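Local atomic coordinates of germination-specific N-acetylmuramoyl-L-alanine amidase, Autolysin (Clostridioides difficile, PDB entry 7RAG), a protein that probably hydrolyses the amide bond between N-acetylmuramic acid and L-alanine in peptidoglycan at a zinc site, and is allosterically activated by the lipoprotein GerS during spore formation. Residues 37-42 with 177-182; 42-47 with 187-192; 30-35 with 110-115. All blocks are in the same frame, centred on the assembly; numbering follows the deposited sequence.

Interaction 1. Residues 37-42 with 177-182. With ZN (zinc ion), chain C.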
ATOM      1  N   LYS B  37     -40.417 -21.926 -14.186  1.00115.63           N
ATOM      2  CA  LYS B  37     -40.737 -22.026 -12.761  1.00108.60           C
ATOM      3  C   LYS B  37     -39.919 -23.105 -12.062  1.00105.84           C
ATOM      4  O   LYS B  37     -40.342 -23.649 -11.039  1.00104.89           O
ATOM      5  CB  LYS B  37     -42.237 -22.258 -12.547  1.00104.92           C
ATOM      6  CG  LYS B  37     -43.073 -21.179 -13.208  1.00113.13           C
ATOM      7  CD  LYS B  37     -44.555 -21.287 -12.909  1.00114.26           C
ATOM      8  CE  LYS B  37     -45.302 -20.125 -13.563  1.00116.71           C
ATOM      9  NZ  LYS B  37     -46.784 -20.212 -13.414  1.00117.46           N
ATOM     10  N   SER B  38     -38.741 -23.423 -12.606  1.00109.25           N
ATOM     11  CA  SER B  38     -37.830 -24.335 -11.920  1.00103.71           C
ATOM     12  C   SER B  38     -37.154 -23.649 -10.741  1.00103.97           C
ATOM     13  O   SER B  38     -36.995 -24.248  -9.670  1.00101.46           O
ATOM     14  CB  SER B  38     -36.770 -24.854 -12.890  1.00103.68           C
ATOM     15  OG  SER B  38     -35.797 -23.852 -13.157  1.00105.54           O
ATOM     16  N   THR B  39     -36.773 -22.384 -10.921  1.00102.44           N
ATOM     17  CA  THR B  39     -35.879 -21.660 -10.029  1.00 95.54           C
ATOM     18  C   THR B  39     -36.609 -20.473  -9.409  1.00 90.48           C
ATOM     19  O   THR B  39     -37.362 -19.775 -10.094  1.00 95.10           O
ATOM     20  CB  THR B  39     -34.654 -21.193 -10.817  1.00 92.50           C
ATOM     21  OG1 THR B  39     -34.078 -22.321 -11.494  1.00 95.14           O
ATOM     22  CG2 THR B  39     -33.629 -20.569  -9.907  1.00 86.01           C
ATOM     23  N   SER B  40     -36.393 -20.243  -8.113  1.00 82.10           N
ATOM     24  CA  SER B  40     -37.121 -19.216  -7.376  1.00 81.20           C
ATOM     25  C   SER B  40     -36.153 -18.262  -6.677  1.00 78.35           C
ATOM     26  O   SER B  40     -34.951 -18.528  -6.575  1.00 81.00           O
ATOM     27  CB  SER B  40     -38.060 -19.845  -6.343  1.00 78.46           C
ATOM     28  OG  SER B  40     -37.308 -20.349  -5.253  1.00 80.90           O
ATOM     29  N   GLU B  41     -36.697 -17.145  -6.173  1.00 73.54           N
ATOM     30  CA  GLU B  41     -35.891 -16.188  -5.417  1.00 70.27           C
ATOM     31  C   GLU B  41     -35.461 -16.745  -4.064  1.00 66.30           C
ATOM     32  O   GLU B  41     -34.305 -16.588  -3.673  1.00 63.72           O
ATOM     33  CB  GLU B  41     -36.656 -14.890  -5.183  1.00 70.62           C
ATOM     34  CG  GLU B  41     -36.654 -13.864  -6.286  1.00 74.36           C
ATOM     35  CD  GLU B  41     -37.373 -12.591  -5.848  1.00 72.94           C
ATOM     36  OE1 GLU B  41     -36.911 -11.952  -4.876  1.00 67.85           O
ATOM     37  OE2 GLU B  41     -38.411 -12.248  -6.454  1.00 76.40           O
ATOM     38  N   LYS B  42     -36.383 -17.394  -3.335  1.00 65.60           N
ATOM     39  CA  LYS B  42     -36.148 -17.853  -1.960  1.00 67.70           C
ATOM     40  C   LYS B  42     -34.735 -18.374  -1.732  1.00 68.64           C
ATOM     41  O   LYS B  42     -33.974 -17.843  -0.910  1.00 65.77           O
ATOM     42  CB  LYS B  42     -37.109 -18.996  -1.606  1.00 74.15           C
ATOM     43  CG  LYS B  42     -38.525 -18.630  -1.314  1.00 74.00           C
ATOM     44  CD  LYS B  42     -39.245 -19.771  -0.556  1.00 74.46           C
ATOM     45  CE  LYS B  42     -38.937 -21.152  -1.113  1.00 76.29           C
ATOM     46  NZ  LYS B  42     -39.737 -22.228  -0.424  1.00 73.75           N
ATOM     47  N   GLY B 177     -29.964  -9.932  -9.732  1.00 68.39           N
ATOM     48  CA  GLY B 177     -30.024 -10.230 -11.152  1.00 65.94           C
ATOM     49  C   GLY B 177     -31.458 -10.529 -11.512  1.00 72.49           C
ATOM     50  O   GLY B 177     -32.358 -10.443 -10.670  1.00 73.39           O
ATOM     51  N   PHE B 178     -31.668 -10.892 -12.778  1.00 79.16           N
ATOM     52  CA  PHE B 178     -32.998 -11.193 -13.300  1.00 79.20           C
ATOM     53  C   PHE B 178     -33.134 -12.687 -13.566  1.00 86.26           C
ATOM     54  O   PHE B 178     -32.407 -13.242 -14.396  1.00 88.38           O
ATOM     55  CB  PHE B 178     -33.276 -10.419 -14.586  1.00 83.23           C
ATOM     56  CG  PHE B 178     -33.504  -8.948 -14.382  1.00 80.39           C
ATOM     57  CD1 PHE B 178     -34.770  -8.399 -14.537  1.00 83.19           C
ATOM     58  CD2 PHE B 178     -32.456  -8.110 -14.070  1.00 76.44           C
ATOM     59  CE1 PHE B 178     -34.988  -7.041 -14.368  1.00 79.23           C
ATOM     60  CE2 PHE B 178     -32.668  -6.751 -13.900  1.00 82.50           C
ATOM     61  CZ  PHE B 178     -33.939  -6.217 -14.049  1.00 77.70           C
ATOM     62  N   LEU B 179     -34.083 -13.332 -12.879  1.00 85.99           N
ATOM     63  CA  LEU B 179     -34.485 -14.681 -13.255  1.00 82.82           C
ATOM     64  C   LEU B 179     -35.129 -14.715 -14.628  1.00 92.98           C
ATOM     65  O   LEU B 179     -35.171 -15.780 -15.257  1.00 97.46           O
ATOM     66  CB  LEU B 179     -35.464 -15.255 -12.241  1.00 85.36           C
ATOM     67  CG  LEU B 179     -34.868 -15.688 -10.916  1.00 84.31           C
ATOM     68  CD1 LEU B 179     -35.930 -16.371 -10.081  1.00 85.82           C
ATOM     69  CD2 LEU B 179     -33.707 -16.611 -11.180  1.00 82.60           C
ATOM     70  N   SER B 180     -35.650 -13.576 -15.096  1.00 94.11           N
ATOM     71  CA  SER B 180     -36.279 -13.485 -16.405  1.00 94.60           C
ATOM     72  C   SER B 180     -35.289 -13.659 -17.550  1.00 95.38           C
ATOM     73  O   SER B 180     -35.711 -13.864 -18.690  1.00 96.25           O
ATOM     74  CB  SER B 180     -36.998 -12.139 -16.534  1.00 92.81           C
ATOM     75  OG  SER B 180     -36.114 -11.044 -16.326  1.00 92.89           O
ATOM     76  N   ASN B 181     -33.993 -13.605 -17.273  1.00 90.09           N
ATOM     77  CA  ASN B 181     -32.945 -13.649 -18.283  1.00 89.69           C
ATOM     78  C   ASN B 181     -32.203 -14.981 -18.162  1.00 89.81           C
ATOM     79  O   ASN B 181     -31.664 -15.291 -17.094  1.00 90.84           O
ATOM     80  CB  ASN B 181     -32.005 -12.462 -18.079  1.00 88.97           C
ATOM     81  CG  ASN B 181     -30.916 -12.397 -19.106  1.00 88.29           C
ATOM     82  OD1 ASN B 181     -29.743 -12.644 -18.808  1.00 84.63           O
ATOM     83  ND2 ASN B 181     -31.290 -12.057 -20.334  1.00 92.93           N
ATOM     84  N   GLU B 182     -32.167 -15.757 -19.256  1.00 85.18           N
ATOM     85  CA  GLU B 182     -31.716 -17.150 -19.181  1.00 84.08           C
ATOM     86  C   GLU B 182     -30.247 -17.259 -18.784  1.00 86.60           C
ATOM     87  O   GLU B 182     -29.884 -18.068 -17.916  1.00 86.76           O
ATOM     88  CB  GLU B 182     -31.953 -17.855 -20.519  1.00 85.32           C
TER
HETATM   89 ZN    ZN C 301     -38.182 -10.429  -4.147  1.00 64.26          ZN
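Leu179 lays one branch of its side chain along the backbone that leads into the zinc ligand Glu41. Its CD1 sits 3.7 Å from Thr39 O and 3.9 Å from Ser40 C, so the methyl rests mainly on peptide groups. The other branch is more loosely placed, with Leu179 CD2 at 4.2 Å from Thr39 CG2. A chi1 of -53° puts the methyl of Thr39 trans to its backbone nitrogen, facing Leu179, which leaves OG1 beside that nitrogen, where Thr39 OG1 shares a hydrogen bond of 2.8 Å with Ser38 OG.

The packing ends at the backbone of Glu41, whose extended side chain reaches the metal. Its OE1 binds the zinc ion at 2.1 Å, whereas OE2 stays 2.9 Å from the zinc ion, so the carboxylate holds the metal through one oxygen. OE2 has Ala32 N as its polar partner, and His25 and His109 supply the other two protein ligands of the metal.

Behind Leu179, the chain leaves strand 171-178 through a type I turn from Phe178 to Asn181, closed by a weak bond of 3.3 Å from Asn181 N to Phe178 O. Asn181 then caps helix 182-188 through OD1, which accepts from Glu184 N. The turn therefore sets a hydrophobic side chain against the entry to helix 41-58. Next to this packing lies the His-Glu-His zinc site of the Amidase_3 family, with the glutamate at the start of that helix.

Interaction 2. Residues 42-47 with 187-192; sequences KDINLA and LLTDET
The first turns of helix 41-58 meet the bend between helix 182-188 and helix 191-211, two neighbouring parts of the helical layer over the central sheet, and Ile44 makes the join. Its outermost methyl leads: Ile44 CD1 lies 3.4 Å from Leu188 O and 3.7 Å from Leu188 CB. Ile44 CG1 and Ile44 CG2 also rest near this oxygen, at 3.8 Å and 3.9 Å from Leu188 O. An extended outer torsion (chi2 -171°) carries CD1 as far as the bend. Thr189 adds a smaller, more exposed touch, its CG2 standing 4.1 Å from Ile44 CD1, while its hydroxyl bonds back to Lys186 O in the last turn of helix 182-188.

Although hydrocarbon surrounds Leu188 O on this side, the oxygen has a polar partner, since it accepts a hydrogen bond from Gln194 NE2. The bend is also held from within. Asp190 N donates to Leu187 O at 2.9 Å, tying the close of one helix to the N-cap residue of the next, and the Asp190 side chain accepts from Tyr193 N through OD2. On the other side of the contact, Ala47 N bonds to Asp43 O at 2.9 Å and keeps Ile44 in regular helix.

Leu110 of strand 104-111 touches both Ile44 and Leu188, closing a small apolar cluster between helices and sheet. Farther out, Glu191 forms a salt bridge with Lys51 and links helix 191-211 to helix 41-58 a second time. The arrangement is the packing of adjacent helices on one face of a mixed sheet, as expected of the alpha/beta fold of the Amidase_3 family.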
ATOM      1  N   LYS B  42     -36.383 -17.394  -3.335  1.00 65.60           N
ATOM      2  CA  LYS B  42     -36.148 -17.853  -1.960  1.00 67.70           C
ATOM      3  C   LYS B  42     -34.735 -18.374  -1.732  1.00 68.64           C
ATOM      4  O   LYS B  42     -33.974 -17.843  -0.910  1.00 65.77           O
ATOM      5  CB  LYS B  42     -37.109 -18.996  -1.606  1.00 74.15           C
ATOM      6  CG  LYS B  42     -38.525 -18.630  -1.314  1.00 74.00           C
ATOM      7  CD  LYS B  42     -39.245 -19.771  -0.556  1.00 74.46           C
ATOM      8  CE  LYS B  42     -38.937 -21.152  -1.113  1.00 76.29           C
ATOM      9  NZ  LYS B  42     -39.737 -22.228  -0.424  1.00 73.75           N
ATOM     10  N   ASP B  43     -34.379 -19.405  -2.504  1.00 67.46           N
ATOM     11  CA  ASP B  43     -33.169 -20.177  -2.274  1.00 71.35           C
ATOM     12  C   ASP B  43     -31.924 -19.410  -2.681  1.00 66.14           C
ATOM     13  O   ASP B  43     -30.911 -19.457  -1.977  1.00 68.16           O
ATOM     14  CB  ASP B  43     -33.265 -21.506  -3.022  1.00 78.41           C
ATOM     15  CG  ASP B  43     -34.560 -22.258  -2.703  1.00 89.68           C
ATOM     16  OD1 ASP B  43     -34.896 -22.372  -1.494  1.00 85.38           O
ATOM     17  OD2 ASP B  43     -35.247 -22.715  -3.654  1.00 97.20           O
ATOM     18  N   ILE B  44     -31.985 -18.680  -3.794  1.00 65.55           N
ATOM     19  CA  ILE B  44     -30.845 -17.862  -4.199  1.00 62.45           C
ATOM     20  C   ILE B  44     -30.602 -16.724  -3.204  1.00 59.30           C
ATOM     21  O   ILE B  44     -29.454 -16.441  -2.830  1.00 62.23           O
ATOM     22  CB  ILE B  44     -31.061 -17.353  -5.635  1.00 66.52           C
ATOM     23  CG1 ILE B  44     -31.016 -18.546  -6.601  1.00 68.56           C
ATOM     24  CG2 ILE B  44     -30.032 -16.287  -6.004  1.00 63.57           C
ATOM     25  CD1 ILE B  44     -31.001 -18.165  -8.054  1.00 74.94           C
ATOM     26  N   ASN B  45     -31.668 -16.052  -2.769  1.00 58.42           N
ATOM     27  CA  ASN B  45     -31.525 -14.989  -1.780  1.00 59.63           C
ATOM     28  C   ASN B  45     -30.871 -15.519  -0.514  1.00 58.44           C
ATOM     29  O   ASN B  45     -29.943 -14.902   0.028  1.00 50.87           O
ATOM     30  CB  ASN B  45     -32.889 -14.384  -1.436  1.00 59.64           C
ATOM     31  CG  ASN B  45     -33.516 -13.641  -2.575  1.00 58.01           C
ATOM     32  OD1 ASN B  45     -32.889 -13.380  -3.596  1.00 55.96           O
ATOM     33  ND2 ASN B  45     -34.775 -13.283  -2.402  1.00 58.62           N
ATOM     34  N   LEU B  46     -31.362 -16.667  -0.024  1.00 59.98           N
ATOM     35  CA  LEU B  46     -30.799 -17.260   1.179  1.00 53.67           C
ATOM     36  C   LEU B  46     -29.343 -17.624   0.967  1.00 53.99           C
ATOM     37  O   LEU B  46     -28.509 -17.405   1.854  1.00 53.65           O
ATOM     38  CB  LEU B  46     -31.603 -18.493   1.586  1.00 56.36           C
ATOM     39  CG  LEU B  46     -31.143 -19.289   2.818  1.00 61.44           C
ATOM     40  CD1 LEU B  46     -31.291 -18.441   4.090  1.00 59.16           C
ATOM     41  CD2 LEU B  46     -31.911 -20.616   2.950  1.00 55.27           C
ATOM     42  N   ALA B  47     -29.010 -18.169  -0.204  1.00 53.08           N
ATOM     43  CA  ALA B  47     -27.630 -18.578  -0.455  1.00 54.30           C
ATOM     44  C   ALA B  47     -26.687 -17.375  -0.424  1.00 55.45           C
ATOM     45  O   ALA B  47     -25.654 -17.404   0.263  1.00 53.86           O
ATOM     46  CB  ALA B  47     -27.533 -19.317  -1.792  1.00 57.01           C
ATOM     47  N   LEU B 187     -26.430 -18.229 -14.282  1.00 77.93           N
ATOM     48  CA  LEU B 187     -25.349 -17.747 -13.429  1.00 78.07           C
ATOM     49  C   LEU B 187     -25.769 -17.711 -11.960  1.00 84.01           C
ATOM     50  O   LEU B 187     -24.995 -18.086 -11.067  1.00 78.59           O
ATOM     51  CB  LEU B 187     -24.906 -16.356 -13.879  1.00 81.75           C
ATOM     52  CG  LEU B 187     -24.030 -16.253 -15.117  1.00 83.09           C
ATOM     53  CD1 LEU B 187     -23.707 -14.794 -15.372  1.00 70.97           C
ATOM     54  CD2 LEU B 187     -22.762 -17.078 -14.917  1.00 79.71           C
ATOM     55  N   LEU B 188     -26.995 -17.247 -11.693  1.00 82.62           N
ATOM     56  CA  LEU B 188     -27.461 -17.041 -10.327  1.00 75.32           C
ATOM     57  C   LEU B 188     -27.663 -18.346  -9.581  1.00 79.46           C
ATOM     58  O   LEU B 188     -27.644 -18.350  -8.343  1.00 78.49           O
ATOM     59  CB  LEU B 188     -28.764 -16.253 -10.317  1.00 70.52           C
ATOM     60  CG  LEU B 188     -28.654 -14.746 -10.543  1.00 73.76           C
ATOM     61  CD1 LEU B 188     -30.037 -14.133 -10.575  1.00 74.51           C
ATOM     62  CD2 LEU B 188     -27.803 -14.082  -9.473  1.00 69.24           C
ATOM     63  N   THR B 189     -27.870 -19.448 -10.294  1.00 81.29           N
ATOM     64  CA  THR B 189     -27.917 -20.721  -9.583  1.00 80.88           C
ATOM     65  C   THR B 189     -26.537 -21.286  -9.277  1.00 78.76           C
ATOM     66  O   THR B 189     -26.457 -22.362  -8.680  1.00 80.65           O
ATOM     67  CB  THR B 189     -28.721 -21.755 -10.372  1.00 81.18           C
ATOM     68  OG1 THR B 189     -28.177 -21.879 -11.690  1.00 80.00           O
ATOM     69  CG2 THR B 189     -30.184 -21.338 -10.443  1.00 78.72           C
ATOM     70  N   ASP B 190     -25.458 -20.606  -9.664  1.00 74.75           N
ATOM     71  CA  ASP B 190     -24.114 -21.138  -9.464  1.00 75.08           C
ATOM     72  C   ASP B 190     -23.508 -20.638  -8.157  1.00 72.82           C
ATOM     73  O   ASP B 190     -23.393 -19.429  -7.940  1.00 73.96           O
ATOM     74  CB  ASP B 190     -23.209 -20.761 -10.637  1.00 77.90           C
ATOM     75  CG  ASP B 190     -21.790 -21.248 -10.451  1.00 77.11           C
ATOM     76  OD1 ASP B 190     -21.545 -22.463 -10.630  1.00 84.86           O
ATOM     77  OD2 ASP B 190     -20.926 -20.415 -10.108  1.00 80.13           O
ATOM     78  N   GLU B 191     -23.095 -21.581  -7.303  1.00 73.35           N
ATOM     79  CA  GLU B 191     -22.562 -21.232  -5.989  1.00 70.59           C
ATOM     80  C   GLU B 191     -21.377 -20.278  -6.089  1.00 69.59           C
ATOM     81  O   GLU B 191     -21.206 -19.407  -5.222  1.00 69.35           O
ATOM     82  CB  GLU B 191     -22.167 -22.502  -5.227  1.00 67.67           C
ATOM     83  CG  GLU B 191     -21.647 -22.242  -3.818  1.00 71.12           C
ATOM     84  CD  GLU B 191     -21.806 -23.435  -2.884  1.00 74.39           C
ATOM     85  OE1 GLU B 191     -22.075 -24.549  -3.394  1.00 80.15           O
ATOM     86  OE2 GLU B 191     -21.660 -23.260  -1.643  1.00 69.68           O
ATOM     87  N   THR B 192     -20.567 -20.395  -7.144  1.00 67.17           N
ATOM     88  CA  THR B 192     -19.413 -19.511  -7.268  1.00 69.89           C
ATOM     89  C   THR B 192     -19.836 -18.104  -7.659  1.00 68.83           C
ATOM     90  O   THR B 192     -19.269 -17.113  -7.174  1.00 69.53           O
ATOM     91  CB  THR B 192     -18.427 -20.073  -8.277  1.00 69.30           C
ATOM     92  OG1 THR B 192     -18.255 -21.471  -8.021  1.00 79.21           O
ATOM     93  CG2 THR B 192     -17.094 -19.374  -8.127  1.00 73.10           C
TER

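Interaction 3. Residues 30-35 with 110-115; sequences PGALNK and LNAFEQ
The backbone nitrogen of Ala32 donates to Glu41 OE2 over 2.6 Å, and that of Leu110 donates to Glu41 OE1. One carboxylate thus receives an amide from each of the two segments, 30-35 and 110-115, and OE1 is at the same time a ligand of the zinc ion. Between them the amides would limit the rotation of the carboxylate.

Between the segments themselves the contact is small and apolar. Ala32 and Ala112 point their methyl groups at one another, and the two CB atoms come within 3.4 Å, a tight approach for carbons. The backbones can draw together here, with the two CA atoms 6.0 Å apart. A second, looser touch is made by Leu33 O, 4.3 Å from Ala112 CB, so the methyl of Ala112 borders the backbone of the next residue as well.

Polar bonds on the strand side define the course of the chain here. Asn111 swings its CG trans to the backbone nitrogen (chi1 -151°), and OD1 folds back to accept a weak, bent bond of 2.9 Å from Ala112 N, with an N-H...O angle of 137°. The backbone of Asn111 is meanwhile hydrogen-bonded to Gly177 and Leu179, which fastens the end of strand 104-111 to strand 171-178. Just beyond, Phe113 N makes a weak hydrogen bond to Ser180 OG.

The chemistry divides in two: amide donors that converge on a metal-bound carboxylate, and a pair of methyl groups in contact where the loop passes the strand end. It is consistent with a second shell in which amides of the loop and the strand together position Glu41 on the zinc ion.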
ATOM      1  N   PRO B  30     -42.363 -18.193  -2.471  1.00 74.35           N
ATOM      2  CA  PRO B  30     -41.168 -18.145  -3.318  1.00 74.24           C
ATOM      3  C   PRO B  30     -40.950 -16.698  -3.724  1.00 78.09           C
ATOM      4  O   PRO B  30     -41.710 -15.817  -3.306  1.00 75.63           O
ATOM      5  CB  PRO B  30     -41.536 -19.049  -4.502  1.00 72.89           C
ATOM      6  CG  PRO B  30     -42.991 -18.876  -4.629  1.00 75.26           C
ATOM      7  CD  PRO B  30     -43.514 -18.743  -3.214  1.00 74.45           C
ATOM      8  N   GLY B  31     -39.952 -16.397  -4.524  1.00 75.22           N
ATOM      9  CA  GLY B  31     -39.988 -15.031  -5.006  1.00 77.01           C
ATOM     10  C   GLY B  31     -40.573 -14.967  -6.392  1.00 72.13           C
ATOM     11  O   GLY B  31     -41.635 -15.524  -6.660  1.00 73.01           O
ATOM     12  N   ALA B  32     -39.876 -14.275  -7.279  1.00 79.71           N
ATOM     13  CA  ALA B  32     -40.099 -14.443  -8.696  1.00 79.70           C
ATOM     14  C   ALA B  32     -39.606 -15.818  -9.120  1.00 83.71           C
ATOM     15  O   ALA B  32     -38.925 -16.523  -8.371  1.00 81.26           O
ATOM     16  CB  ALA B  32     -39.372 -13.361  -9.478  1.00 83.28           C
ATOM     17  N   LEU B  33     -39.954 -16.203 -10.339  1.00 92.24           N
ATOM     18  CA  LEU B  33     -39.613 -17.519 -10.834  1.00 90.45           C
ATOM     19  C   LEU B  33     -39.054 -17.398 -12.240  1.00 97.43           C
ATOM     20  O   LEU B  33     -39.285 -16.409 -12.943  1.00 91.48           O
ATOM     21  CB  LEU B  33     -40.832 -18.451 -10.807  1.00 95.71           C
ATOM     22  CG  LEU B  33     -41.413 -18.706  -9.414  1.00 87.31           C
ATOM     23  CD1 LEU B  33     -42.871 -19.127  -9.483  1.00 89.56           C
ATOM     24  CD2 LEU B  33     -40.600 -19.760  -8.721  1.00 86.66           C
ATOM     25  N   ASN B  34     -38.297 -18.420 -12.632  1.00105.80           N
ATOM     26  CA  ASN B  34     -37.822 -18.517 -13.998  1.00108.31           C
ATOM     27  C   ASN B  34     -38.991 -18.823 -14.933  1.00113.51           C
ATOM     28  O   ASN B  34     -40.106 -19.136 -14.496  1.00114.04           O
ATOM     29  CB  ASN B  34     -36.744 -19.592 -14.118  1.00108.67           C
ATOM     30  CG  ASN B  34     -36.014 -19.518 -15.441  1.00113.57           C
ATOM     31  OD1 ASN B  34     -36.091 -18.502 -16.141  1.00111.36           O
ATOM     32  ND2 ASN B  34     -35.318 -20.589 -15.802  1.00110.50           N
ATOM     33  N   LYS B  35     -38.721 -18.730 -16.241  1.00115.90           N
ATOM     34  CA  LYS B  35     -39.758 -18.960 -17.243  1.00117.41           C
ATOM     35  C   LYS B  35     -40.493 -20.270 -16.989  1.00117.17           C
ATOM     36  O   LYS B  35     -41.729 -20.309 -16.970  1.00118.05           O
ATOM     37  CB  LYS B  35     -39.140 -18.957 -18.643  1.00112.78           C
ATOM     38  N   LEU B 110     -34.175 -10.731  -5.859  1.00 63.88           N
ATOM     39  CA  LEU B 110     -33.905 -10.815  -7.287  1.00 64.48           C
ATOM     40  C   LEU B 110     -35.096 -10.214  -8.012  1.00 71.03           C
ATOM     41  O   LEU B 110     -36.170 -10.036  -7.431  1.00 76.25           O
ATOM     42  CB  LEU B 110     -33.697 -12.263  -7.762  1.00 68.52           C
ATOM     43  CG  LEU B 110     -32.823 -13.248  -6.984  1.00 65.24           C
ATOM     44  CD1 LEU B 110     -33.071 -14.641  -7.502  1.00 67.82           C
ATOM     45  CD2 LEU B 110     -31.344 -12.894  -7.116  1.00 63.33           C
ATOM     46  N   ASN B 111     -34.917  -9.913  -9.289  1.00 72.89           N
ATOM     47  CA  ASN B 111     -35.984  -9.335 -10.089  1.00 71.60           C
ATOM     48  C   ASN B 111     -36.411 -10.319 -11.168  1.00 79.42           C
ATOM     49  O   ASN B 111     -35.725 -11.308 -11.442  1.00 79.93           O
ATOM     50  CB  ASN B 111     -35.532  -8.013 -10.719  1.00 76.16           C
ATOM     51  CG  ASN B 111     -36.689  -7.039 -10.945  1.00 84.34           C
ATOM     52  OD1 ASN B 111     -37.844  -7.341 -10.621  1.00 85.37           O
ATOM     53  ND2 ASN B 111     -36.378  -5.859 -11.487  1.00 77.94           N
ATOM     54  N   ALA B 112     -37.569 -10.041 -11.772  1.00 87.93           N
ATOM     55  CA  ALA B 112     -38.028 -10.784 -12.950  1.00 91.35           C
ATOM     56  C   ALA B 112     -39.093  -9.965 -13.654  1.00 90.43           C
ATOM     57  O   ALA B 112     -40.096  -9.594 -13.037  1.00 88.70           O
ATOM     58  CB  ALA B 112     -38.577 -12.161 -12.583  1.00 85.96           C
ATOM     59  N   PHE B 113     -38.885  -9.696 -14.937  1.00 90.33           N
ATOM     60  CA  PHE B 113     -39.841  -8.958 -15.740  1.00 97.70           C
ATOM     61  C   PHE B 113     -40.306  -9.829 -16.905  1.00101.51           C
ATOM     62  O   PHE B 113     -39.689 -10.848 -17.225  1.00 99.94           O
ATOM     63  CB  PHE B 113     -39.228  -7.638 -16.230  1.00 99.72           C
ATOM     64  CG  PHE B 113     -40.190  -6.767 -16.976  1.00109.16           C
ATOM     65  CD1 PHE B 113     -41.451  -6.501 -16.456  1.00110.83           C
ATOM     66  CD2 PHE B 113     -39.845  -6.220 -18.205  1.00112.41           C
ATOM     67  CE1 PHE B 113     -42.354  -5.699 -17.154  1.00113.02           C
ATOM     68  CE2 PHE B 113     -40.738  -5.414 -18.907  1.00111.61           C
ATOM     69  CZ  PHE B 113     -41.995  -5.155 -18.382  1.00112.08           C
ATOM     70  N   GLU B 114     -41.428  -9.436 -17.524  1.00108.93           N
ATOM     71  CA  GLU B 114     -41.928 -10.164 -18.690  1.00104.93           C
ATOM     72  C   GLU B 114     -40.930 -10.137 -19.841  1.00101.37           C
ATOM     73  O   GLU B 114     -40.875 -11.082 -20.634  1.00 97.39           O
ATOM     74  CB  GLU B 114     -43.273  -9.592 -19.142  1.00 98.15           C
ATOM     75  N   GLN B 115     -40.131  -9.074 -19.944  1.00101.45           N
ATOM     76  CA  GLN B 115     -39.109  -8.958 -20.977  1.00100.86           C
ATOM     77  C   GLN B 115     -37.828  -9.618 -20.482  1.00 97.99           C
ATOM     78  O   GLN B 115     -37.287  -9.232 -19.438  1.00101.31           O
ATOM     79  CB  GLN B 115     -38.858  -7.496 -21.340  1.00101.89           C
TER

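Interaction 2 is the buried one, interaction 3 lies at the surface, and interaction 1 falls between them. Interactions 1 and 2 both use helix 41-58 and share Lys42; they merge into one apolar patch where Thr39 CG2 lies 3.6 Å from Thr189 CG2. Interactions 1 and 3 have centres about 5 Å apart, each with one segment at the end of a neighbouring strand. All three contacts are made through methyl groups; interactions 1 and 3 differ in that Glu41, a zinc ligand, lies beside them and takes polar bonds. Interaction 2 joins helix 41-58 to the bend before helix 191-211, its Ile44 side chain about 10 Å, nearest atoms, from the zinc ion. Leu110 connects all three, touching Leu179, Ile44 and Leu188.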